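PDB 3IP1: scyllo-inosose 3-dehydrogenase from Thermotoga maritima, which catalyses the NAD(+)-dependent oxidation of scyllo-inosose to 3-dehydro-scyllo-inosose, and so probably serves in the breakdown of myo-inositol. Local coordinates for residues L131-C136 and C147-E152; K28-G33 and G87-P92; T56-K61 and V165-K170. One frame throughout, in Å; residues are numbered along the deposited sequence.

Followed from the N terminus, the chain first lays down 28-33, then 56-61, then 87-92, whose return to 28-33 closes interaction 2. The long excursion that starts at 56-61 ends when 165-170 pairs with it in interaction 3, so interactions 2 and 3 cross along the sequence. Between 87-92 and 165-170 the short metal-binding lobe folds on itself as interaction 1, which therefore lies wholly within the loop of interaction 3. In space interaction 1 touches both others: Leu150 and Glu152 pack on Trp31 and Leu88, while Lys170 reaches the backbone of Cys133. Together they tie an N-terminal loop, the structural metal lobe and the GroES-like sheet.

Interaction 1. Residues L131-C136 and C147-E152; sequences LWCGHC and CENLNE. With CD (cadmium ion), chain E.
Metal coordination dominates the meeting of 131-136 with 147-152. A cadmium ion, in a site that also binds zinc, is held by Cys133, Cys136 and Cys147, each SG 2.5 Å from CD, and Cys139 completes the four-cysteine set. Cys133 and Cys136 both place SG in the crowded position between backbone N and carbonyl carbon, whereas Cys147 sets its SG anti to N (chi1 178°).

Around the metal, backbone N-H groups point at sulfur. Cys133 N donates to Cys147 SG at 3.2 Å, and Glu148 N meets Cys136 SG at 3.2 Å almost straight, 175° at the hydrogen. Asn149 N also donates to Cys147 SG, and His135 N to Cys133 SG.

Farther out, Leu131 and Asn151 form an antiparallel pair, with Leu131 N to Asn151 O at 2.9 Å and a weak return bond. A water donates to Leu131 O and accepts from Asn151 ND2. Asn149 OD1 accepts from ND2 of Asn116 of the second subunit.

In the packing, Leu131 lays CB and CG against Asn151 O, and Trp132 CB meets Cys147 CB at 3.9 Å.

Such N-H...S bonds would be expected to spread the thiolate charge and steady this structural metal site.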
loop_
_atom_site.group_PDB
_atom_site.type_symbol
_atom_site.label_atom_id
_atom_site.label_comp_id
_atom_site.label_asym_id
_atom_site.label_seq_id
_atom_site.Cartn_x
_atom_site.Cartn_y
_atom_site.Cartn_z
ATOM N N LEU A 131 4.169 4.477 26.636
ATOM C CA LEU A 131 3.601 5.769 26.971
ATOM C C LEU A 131 4.188 6.849 26.047
ATOM O O LEU A 131 5.111 7.577 26.417
ATOM C CB LEU A 131 3.762 6.072 28.473
ATOM C CG LEU A 131 3.517 4.866 29.413
ATOM C CD1 LEU A 131 3.897 5.191 30.850
ATOM C CD2 LEU A 131 2.070 4.276 29.324
ATOM N N TRP A 132 3.658 6.895 24.819
ATOM C CA TRP A 132 4.062 7.858 23.779
ATOM C C TRP A 132 3.645 9.295 24.131
ATOM O O TRP A 132 2.635 9.514 24.810
ATOM C CB TRP A 132 3.468 7.455 22.420
ATOM C CG TRP A 132 2.041 6.955 22.509
ATOM C CD1 TRP A 132 1.644 5.665 22.668
ATOM C CD2 TRP A 132 0.838 7.741 22.453
ATOM N NE1 TRP A 132 0.264 5.589 22.714
ATOM C CE2 TRP A 132 -0.253 6.849 22.582
ATOM C CE3 TRP A 132 0.574 9.111 22.291
ATOM C CZ2 TRP A 132 -1.579 7.277 22.576
ATOM C CZ3 TRP A 132 -0.762 9.535 22.263
ATOM C CH2 TRP A 132 -1.811 8.619 22.407
ATOM N N CYS A 133 4.438 10.270 23.699
ATOM C CA CYS A 133 4.224 11.671 24.114
ATOM C C CYS A 133 3.075 12.321 23.341
ATOM O O CYS A 133 2.327 13.116 23.895
ATOM C CB CYS A 133 5.524 12.496 24.020
ATOM S SG CYS A 133 6.095 13.004 22.336
ATOM N N GLY A 134 2.912 11.971 22.069
ATOM C CA GLY A 134 1.855 12.556 21.273
ATOM C C GLY A 134 2.280 13.768 20.472
ATOM O O GLY A 134 1.530 14.211 19.624
ATOM N N HIS A 135 3.485 14.286 20.705
ATOM C CA HIS A 135 3.911 15.550 20.079
ATOM C C HIS A 135 5.208 15.498 19.253
ATOM O O HIS A 135 5.486 16.427 18.462
ATOM C CB HIS A 135 3.981 16.707 21.114
ATOM C CG HIS A 135 4.901 16.457 22.271
ATOM N ND1 HIS A 135 6.274 16.606 22.186
ATOM C CD2 HIS A 135 4.642 16.114 23.557
ATOM C CE1 HIS A 135 6.821 16.329 23.356
ATOM N NE2 HIS A 135 5.853 16.034 24.208
ATOM N N CYS A 136 6.011 14.447 19.429
ATOM C CA CYS A 136 7.268 14.362 18.679
ATOM C C CYS A 136 6.992 14.057 17.199
ATOM O O CYS A 136 5.859 13.754 16.823
ATOM C CB CYS A 136 8.230 13.349 19.290
ATOM S SG CYS A 136 7.728 11.647 18.988
ATOM N N CYS A 147 8.133 6.791 19.289
ATOM C CA CYS A 147 8.130 8.028 20.092
ATOM C C CYS A 147 9.522 8.436 20.566
ATOM O O CYS A 147 10.252 7.610 21.109
ATOM C CB CYS A 147 7.241 7.813 21.326
ATOM S SG CYS A 147 7.191 9.233 22.455
ATOM N N GLU A 148 9.891 9.697 20.388
ATOM C CA GLU A 148 11.202 10.171 20.844
ATOM C C GLU A 148 11.257 10.489 22.363
ATOM O O GLU A 148 12.323 10.701 22.917
ATOM C CB GLU A 148 11.649 11.387 20.017
ATOM C CG GLU A 148 12.030 11.034 18.563
ATOM C CD GLU A 148 12.554 12.227 17.769
ATOM O OE1 GLU A 148 12.341 13.385 18.191
ATOM O OE2 GLU A 148 13.162 12.018 16.704
ATOM N N ASN A 149 10.112 10.531 23.028
ATOM C CA ASN A 149 10.084 10.865 24.445
ATOM C C ASN A 149 9.303 9.813 25.220
ATOM O O ASN A 149 8.458 10.137 26.037
ATOM C CB ASN A 149 9.487 12.263 24.622
ATOM C CG ASN A 149 10.269 13.304 23.870
ATOM O OD1 ASN A 149 11.501 13.382 24.007
ATOM N ND2 ASN A 149 9.586 14.076 23.020
ATOM N N LEU A 150 9.605 8.551 24.939
ATOM C CA LEU A 150 8.877 7.408 25.449
ATOM C C LEU A 150 9.144 7.124 26.941
ATOM O O LEU A 150 10.286 7.202 27.390
ATOM C CB LEU A 150 9.278 6.185 24.614
ATOM C CG LEU A 150 8.678 4.787 24.844
ATOM C CD1 LEU A 150 7.198 4.633 24.374
ATOM C CD2 LEU A 150 9.564 3.747 24.127
ATOM N N ASN A 151 8.087 6.797 27.690
ATOM C CA ASN A 151 8.202 6.119 28.983
ATOM C C ASN A 151 7.505 4.775 28.875
ATOM O O ASN A 151 6.786 4.517 27.899
ATOM C CB ASN A 151 7.559 6.952 30.097
ATOM C CG ASN A 151 8.349 8.198 30.401
ATOM O OD1 ASN A 151 9.365 8.129 31.076
ATOM N ND2 ASN A 151 7.907 9.344 29.876
ATOM N N GLU A 152 7.698 3.916 29.872
ATOM C CA GLU A 152 7.172 2.569 29.800
ATOM C C GLU A 152 6.606 2.101 31.124
ATOM O O GLU A 152 7.302 2.051 32.155
ATOM C CB GLU A 152 8.224 1.587 29.263
ATOM C CG GLU A 152 8.276 1.558 27.739
ATOM C CD GLU A 152 9.263 0.575 27.192
ATOM O OE1 GLU A 152 8.870 -0.567 26.870
ATOM O OE2 GLU A 152 10.452 0.939 27.088
HETATM CD CD CD E . 6.305 10.949 20.900
HETATM O O HOH W 1 5.723 9.363 28.043
#

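Interaction 2. Residues K28-G33 and G87-P92; sequences KLTWLG and GLTGFP
Lys28 enters the pairing through its carbonyl, for its side chain leads away from 87-92: Lys28 O receives a CA-H...O contact from Gly90 CA at 3.2 Å. Leu29 follows with CG anti to its backbone N (chi1 179°), which brings the CD1 branch across to Leu88, the two CD1 methyls lying 3.8 Å apart. The same CD1 also packs against the CA of Gly90.

At Thr30 the backbones join in a single antiparallel bridge with Thr89. Thr30 N donates to Thr89 O at 3.0 Å, in the plane of that carbonyl and nearly straight, while Thr89 N returns a bond of 2.9 Å to Thr30 O, running close to the C=O axis. Their side chains lie alongside each other, pointing the same way. Thr30 OG1, anti to its own N, turns back to accept from Leu32 N, an ST turn that bends the chain after the bridge. The bridge thus joins two irregular loops: one lies between strands 3-12 and 37-38, the other leads from helix 69-75 into strand 93-94.

Trp31 comes next and lays one face of its indole over Leu88. The CD1 methyl of Leu88 stands 3.5 Å from the centroid of the Trp31 five-membered ring, only 11° off its normal, a CH-pi contact, while the CD2 branch reaches the six-membered ring near CZ2. Trp31 N itself is bonded to Asp24.

Gly33 ends the walk. Gly33 N donates to Gly87 O at 2.9 Å from above the carbonyl plane, and that oxygen also accepts from Thr89 OG1, in plane, so two donors grip it. Gly33 CA lies 3.2 Å from Thr89 OG1, and a CB there would clash with that oxygen and with Gly87 O.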
loop_
_atom_site.group_PDB
_atom_site.type_symbol
_atom_site.label_atom_id
_atom_site.label_comp_id
_atom_site.label_asym_id
_atom_site.label_seq_id
_atom_site.Cartn_x
_atom_site.Cartn_y
_atom_site.Cartn_z
ATOM N N LYS A 28 19.222 6.510 38.519
ATOM C CA LYS A 28 17.772 6.445 38.417
ATOM C C LYS A 28 17.203 5.757 37.174
ATOM O O LYS A 28 16.221 5.024 37.270
ATOM C CB LYS A 28 17.201 7.848 38.507
ATOM C CG LYS A 28 17.416 8.502 39.857
ATOM C CD LYS A 28 16.829 9.906 39.840
ATOM C CE LYS A 28 17.104 10.651 41.134
ATOM N NZ LYS A 28 17.063 12.122 40.861
ATOM N N LEU A 29 17.806 6.010 36.016
ATOM C CA LEU A 29 17.211 5.625 34.739
ATOM C C LEU A 29 18.267 5.334 33.687
ATOM O O LEU A 29 19.172 6.131 33.471
ATOM C CB LEU A 29 16.275 6.739 34.224
ATOM C CG LEU A 29 15.562 6.522 32.869
ATOM C CD1 LEU A 29 14.367 5.621 33.016
ATOM C CD2 LEU A 29 15.134 7.852 32.239
ATOM N N THR A 30 18.117 4.206 33.004
ATOM C CA THR A 30 18.965 3.922 31.854
ATOM C C THR A 30 18.190 3.289 30.707
ATOM O O THR A 30 17.202 2.580 30.939
ATOM C CB THR A 30 20.196 3.029 32.217
ATOM O OG1 THR A 30 21.020 2.869 31.058
ATOM C CG2 THR A 30 19.775 1.664 32.699
ATOM N N TRP A 31 18.669 3.532 29.478
ATOM C CA TRP A 31 18.170 2.826 28.302
ATOM C C TRP A 31 18.825 1.451 28.130
ATOM O O TRP A 31 18.340 0.634 27.346
ATOM C CB TRP A 31 18.310 3.694 27.041
ATOM C CG TRP A 31 17.107 4.603 26.895
ATOM C CD1 TRP A 31 16.884 5.802 27.534
ATOM C CD2 TRP A 31 15.949 4.353 26.096
ATOM N NE1 TRP A 31 15.650 6.316 27.166
ATOM C CE2 TRP A 31 15.056 5.442 26.292
ATOM C CE3 TRP A 31 15.566 3.302 25.234
ATOM C CZ2 TRP A 31 13.811 5.519 25.642
ATOM C CZ3 TRP A 31 14.319 3.383 24.584
ATOM C CH2 TRP A 31 13.464 4.484 24.797
ATOM N N LEU A 32 19.888 1.191 28.917
ATOM C CA LEU A 32 20.619 -0.086 28.874
ATOM C C LEU A 32 20.620 -0.888 30.194
ATOM O O LEU A 32 21.660 -1.062 30.858
ATOM C CB LEU A 32 22.051 0.138 28.370
ATOM C CG LEU A 32 22.210 0.522 26.897
ATOM C CD1 LEU A 32 23.654 0.921 26.615
ATOM C CD2 LEU A 32 21.743 -0.640 25.955
ATOM N N GLY A 33 19.451 -1.417 30.544
ATOM C CA GLY A 33 19.261 -2.101 31.823
ATOM C C GLY A 33 20.380 -3.030 32.253
ATOM O O GLY A 33 20.948 -2.877 33.337
ATOM N N GLY A 87 16.842 -3.396 28.133
ATOM C CA GLY A 87 16.227 -2.126 27.730
ATOM C C GLY A 87 16.006 -1.063 28.799
ATOM O O GLY A 87 16.630 -1.075 29.868
ATOM N N LEU A 88 15.118 -0.121 28.483
ATOM C CA LEU A 88 14.761 0.997 29.355
ATOM C C LEU A 88 14.227 0.541 30.719
ATOM O O LEU A 88 13.286 -0.243 30.802
ATOM C CB LEU A 88 13.717 1.873 28.657
ATOM C CG LEU A 88 13.169 3.093 29.391
ATOM C CD1 LEU A 88 14.278 4.161 29.552
ATOM C CD2 LEU A 88 11.980 3.642 28.634
ATOM N N THR A 89 14.846 1.059 31.778
ATOM C CA THR A 89 14.561 0.652 33.150
ATOM C C THR A 89 14.858 1.805 34.123
ATOM O O THR A 89 15.949 2.379 34.104
ATOM C CB THR A 89 15.391 -0.591 33.539
ATOM O OG1 THR A 89 16.679 -0.507 32.913
ATOM C CG2 THR A 89 14.705 -1.877 33.074
ATOM N N GLY A 90 13.877 2.135 34.960
ATOM C CA GLY A 90 14.003 3.205 35.958
ATOM C C GLY A 90 13.578 2.661 37.316
ATOM O O GLY A 90 12.395 2.621 37.609
ATOM N N PHE A 91 14.545 2.213 38.125
ATOM C CA PHE A 91 14.279 1.560 39.421
ATOM C C PHE A 91 14.494 2.494 40.622
ATOM O O PHE A 91 15.393 3.343 40.591
ATOM C CB PHE A 91 15.151 0.302 39.576
ATOM C CG PHE A 91 14.918 -0.757 38.503
ATOM C CD1 PHE A 91 13.635 -1.040 38.035
ATOM C CD2 PHE A 91 15.993 -1.488 37.987
ATOM C CE1 PHE A 91 13.427 -1.996 37.065
ATOM C CE2 PHE A 91 15.799 -2.462 37.018
ATOM C CZ PHE A 91 14.507 -2.730 36.561
ATOM N N PRO A 92 13.714 2.317 41.708
ATOM C CA PRO A 92 12.687 1.273 41.905
ATOM C C PRO A 92 11.417 1.577 41.111
ATOM O O PRO A 92 11.174 2.729 40.759
ATOM C CB PRO A 92 12.406 1.327 43.411
ATOM C CG PRO A 92 12.783 2.731 43.818
ATOM C CD PRO A 92 13.946 3.107 42.937
#

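Interaction 3. Residues T56-K61 and V165-K170; sequences TEIIIK and VKVDAK
Lys166 offers the clearest route through the pairing of 56-61 with 165-170, because its chain runs along the Ile59 face of the strand to Glu57 before reaching a charge. CB lies near Ile58 O; Lys166 CG, anti to the backbone N (chi1 -176°), stays 3.6 Å from Ile58 O and brushes CG1 of Ile59. Bends at chi2 (-91°), chi3 and chi4 then curl the chain back along the partner strand, so that CD and CE run beside the carboxylate of Glu57. At the tip, Lys166 NZ makes a salt bridge to Glu57 OE1 at 2.9 Å, approaching from above the carboxylate plane. The ammonium has a second acidic partner in Glu53, and Glu57 OE1 also accepts from the backbone N of Glu53.

The backbones run as a regular antiparallel ladder. Ile58 and Val167 exchange two bonds, with Ile58 N to Val167 O at 2.9 Å and nearly straight, and Ile60 and Val165 exchange another pair. On the opposite face lie the side chains of Ile58, Ile60, Val165 and Val167. There CG2 of Val167 touches both CG1 of Ile58, at 3.8 Å, and CD1 of Ile60, at 3.7 Å.

Where the strands end, Ala169 N still donates to Thr56 O at 2.8 Å. Asp168 divides its carboxylate: Asp168 OD2 accepts from Thr56 OG1 at 2.7 Å, met from above the plane, while OD1 uses its anti lone pair for Lys170 N, an Asx turn that leads into the 3-10 segment.

Residues 57-61 thus run between two antiparallel neighbours of the GroES-like sheet: 164-168 borders them here, and 98-106 hydrogen-bonds through Ile59 and Lys61, with Ile58 packing on its Ala106 and Val165 on its Phe99; strand 392-395 is a further antiparallel partner of strand 57-66.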
loop_
_atom_site.group_PDB
_atom_site.type_symbol
_atom_site.label_atom_id
_atom_site.label_comp_id
_atom_site.label_asym_id
_atom_site.label_seq_id
_atom_site.Cartn_x
_atom_site.Cartn_y
_atom_site.Cartn_z
ATOM N N THR A 56 -6.136 14.872 32.613
ATOM C CA THR A 56 -6.356 13.791 31.629
ATOM C C THR A 56 -6.140 12.396 32.225
ATOM O O THR A 56 -6.324 11.396 31.542
ATOM C CB THR A 56 -5.393 13.933 30.431
ATOM O OG1 THR A 56 -4.068 14.086 30.946
ATOM C CG2 THR A 56 -5.732 15.161 29.584
ATOM N N GLU A 57 -5.745 12.331 33.492
ATOM C CA GLU A 57 -5.430 11.061 34.130
ATOM C C GLU A 57 -6.643 10.342 34.703
ATOM O O GLU A 57 -7.660 10.963 35.030
ATOM C CB GLU A 57 -4.365 11.256 35.217
ATOM C CG GLU A 57 -3.000 11.628 34.628
ATOM C CD GLU A 57 -1.937 11.952 35.683
ATOM O OE1 GLU A 57 -2.299 12.396 36.801
ATOM O OE2 GLU A 57 -0.734 11.754 35.386
ATOM N N ILE A 58 -6.516 9.022 34.803
ATOM C CA ILE A 58 -7.478 8.161 35.488
ATOM C C ILE A 58 -6.726 7.227 36.424
ATOM O O ILE A 58 -5.535 6.974 36.246
ATOM C CB ILE A 58 -8.303 7.267 34.503
ATOM C CG1 ILE A 58 -7.363 6.309 33.728
ATOM C CG2 ILE A 58 -9.144 8.149 33.559
ATOM C CD1 ILE A 58 -8.045 5.266 32.814
ATOM N N ILE A 59 -7.448 6.713 37.407
ATOM C CA ILE A 59 -6.945 5.710 38.325
ATOM C C ILE A 59 -7.817 4.499 38.085
ATOM O O ILE A 59 -9.044 4.605 38.026
ATOM C CB ILE A 59 -7.063 6.189 39.804
ATOM C CG1 ILE A 59 -6.096 7.360 40.058
ATOM C CG2 ILE A 59 -6.757 5.058 40.793
ATOM C CD1 ILE A 59 -6.420 8.147 41.349
ATOM N N ILE A 60 -7.160 3.355 37.943
ATOM C CA ILE A 60 -7.800 2.093 37.661
ATOM C C ILE A 60 -7.603 1.134 38.837
ATOM O O ILE A 60 -6.503 1.000 39.355
ATOM C CB ILE A 60 -7.174 1.466 36.396
ATOM C CG1 ILE A 60 -7.352 2.401 35.182
ATOM C CG2 ILE A 60 -7.753 0.067 36.136
ATOM C CD1 ILE A 60 -6.402 2.068 33.990
ATOM N N LYS A 61 -8.666 0.476 39.264
ATOM C CA LYS A 61 -8.557 -0.584 40.246
ATOM C C LYS A 61 -8.212 -1.831 39.458
ATOM O O LYS A 61 -9.028 -2.285 38.644
ATOM C CB LYS A 61 -9.899 -0.732 40.956
ATOM C CG LYS A 61 -10.025 -1.817 42.003
ATOM C CD LYS A 61 -11.374 -1.602 42.731
ATOM C CE LYS A 61 -11.775 -2.776 43.618
ATOM N NZ LYS A 61 -10.648 -3.219 44.488
ATOM N N VAL A 165 -3.625 1.575 39.734
ATOM C CA VAL A 165 -2.622 2.155 38.839
ATOM C C VAL A 165 -3.147 3.443 38.223
ATOM O O VAL A 165 -4.317 3.557 37.868
ATOM C CB VAL A 165 -2.167 1.151 37.723
ATOM C CG1 VAL A 165 -3.268 0.918 36.691
ATOM C CG2 VAL A 165 -0.891 1.642 37.042
ATOM N N LYS A 166 -2.278 4.429 38.108
ATOM C CA LYS A 166 -2.666 5.664 37.488
ATOM C C LYS A 166 -2.069 5.711 36.071
ATOM O O LYS A 166 -0.897 5.431 35.890
ATOM C CB LYS A 166 -2.212 6.823 38.374
ATOM C CG LYS A 166 -2.610 8.200 37.943
ATOM C CD LYS A 166 -1.539 8.800 37.041
ATOM C CE LYS A 166 -0.316 9.268 37.819
ATOM N NZ LYS A 166 -0.558 10.623 38.378
ATOM N N VAL A 167 -2.893 6.039 35.073
ATOM C CA VAL A 167 -2.417 6.258 33.703
ATOM C C VAL A 167 -3.170 7.423 33.064
ATOM O O VAL A 167 -4.301 7.734 33.458
ATOM C CB VAL A 167 -2.603 5.003 32.779
ATOM C CG1 VAL A 167 -1.859 3.815 33.301
ATOM C CG2 VAL A 167 -4.079 4.651 32.624
ATOM N N ASP A 168 -2.572 8.030 32.043
ATOM C CA ASP A 168 -3.311 8.972 31.209
ATOM C C ASP A 168 -4.436 8.291 30.433
ATOM O O ASP A 168 -4.272 7.181 29.937
ATOM C CB ASP A 168 -2.400 9.688 30.227
ATOM C CG ASP A 168 -3.054 10.921 29.644
ATOM O OD1 ASP A 168 -3.990 10.798 28.819
ATOM O OD2 ASP A 168 -2.636 12.026 30.034
ATOM N N ALA A 169 -5.569 8.984 30.320
ATOM C CA ALA A 169 -6.746 8.454 29.641
ATOM C C ALA A 169 -6.445 8.026 28.217
ATOM O O ALA A 169 -7.048 7.082 27.709
ATOM C CB ALA A 169 -7.895 9.484 29.656
ATOM N N LYS A 170 -5.499 8.719 27.592
ATOM C CA LYS A 170 -5.165 8.480 26.201
ATOM C C LYS A 170 -4.488 7.121 25.968
ATOM O O LYS A 170 -4.376 6.688 24.817
ATOM C CB LYS A 170 -4.315 9.628 25.637
ATOM C CG LYS A 170 -2.818 9.517 25.923
ATOM C CD LYS A 170 -2.102 10.843 25.670
ATOM C CE LYS A 170 -0.603 10.649 25.741
ATOM N NZ LYS A 170 0.094 11.931 25.483
#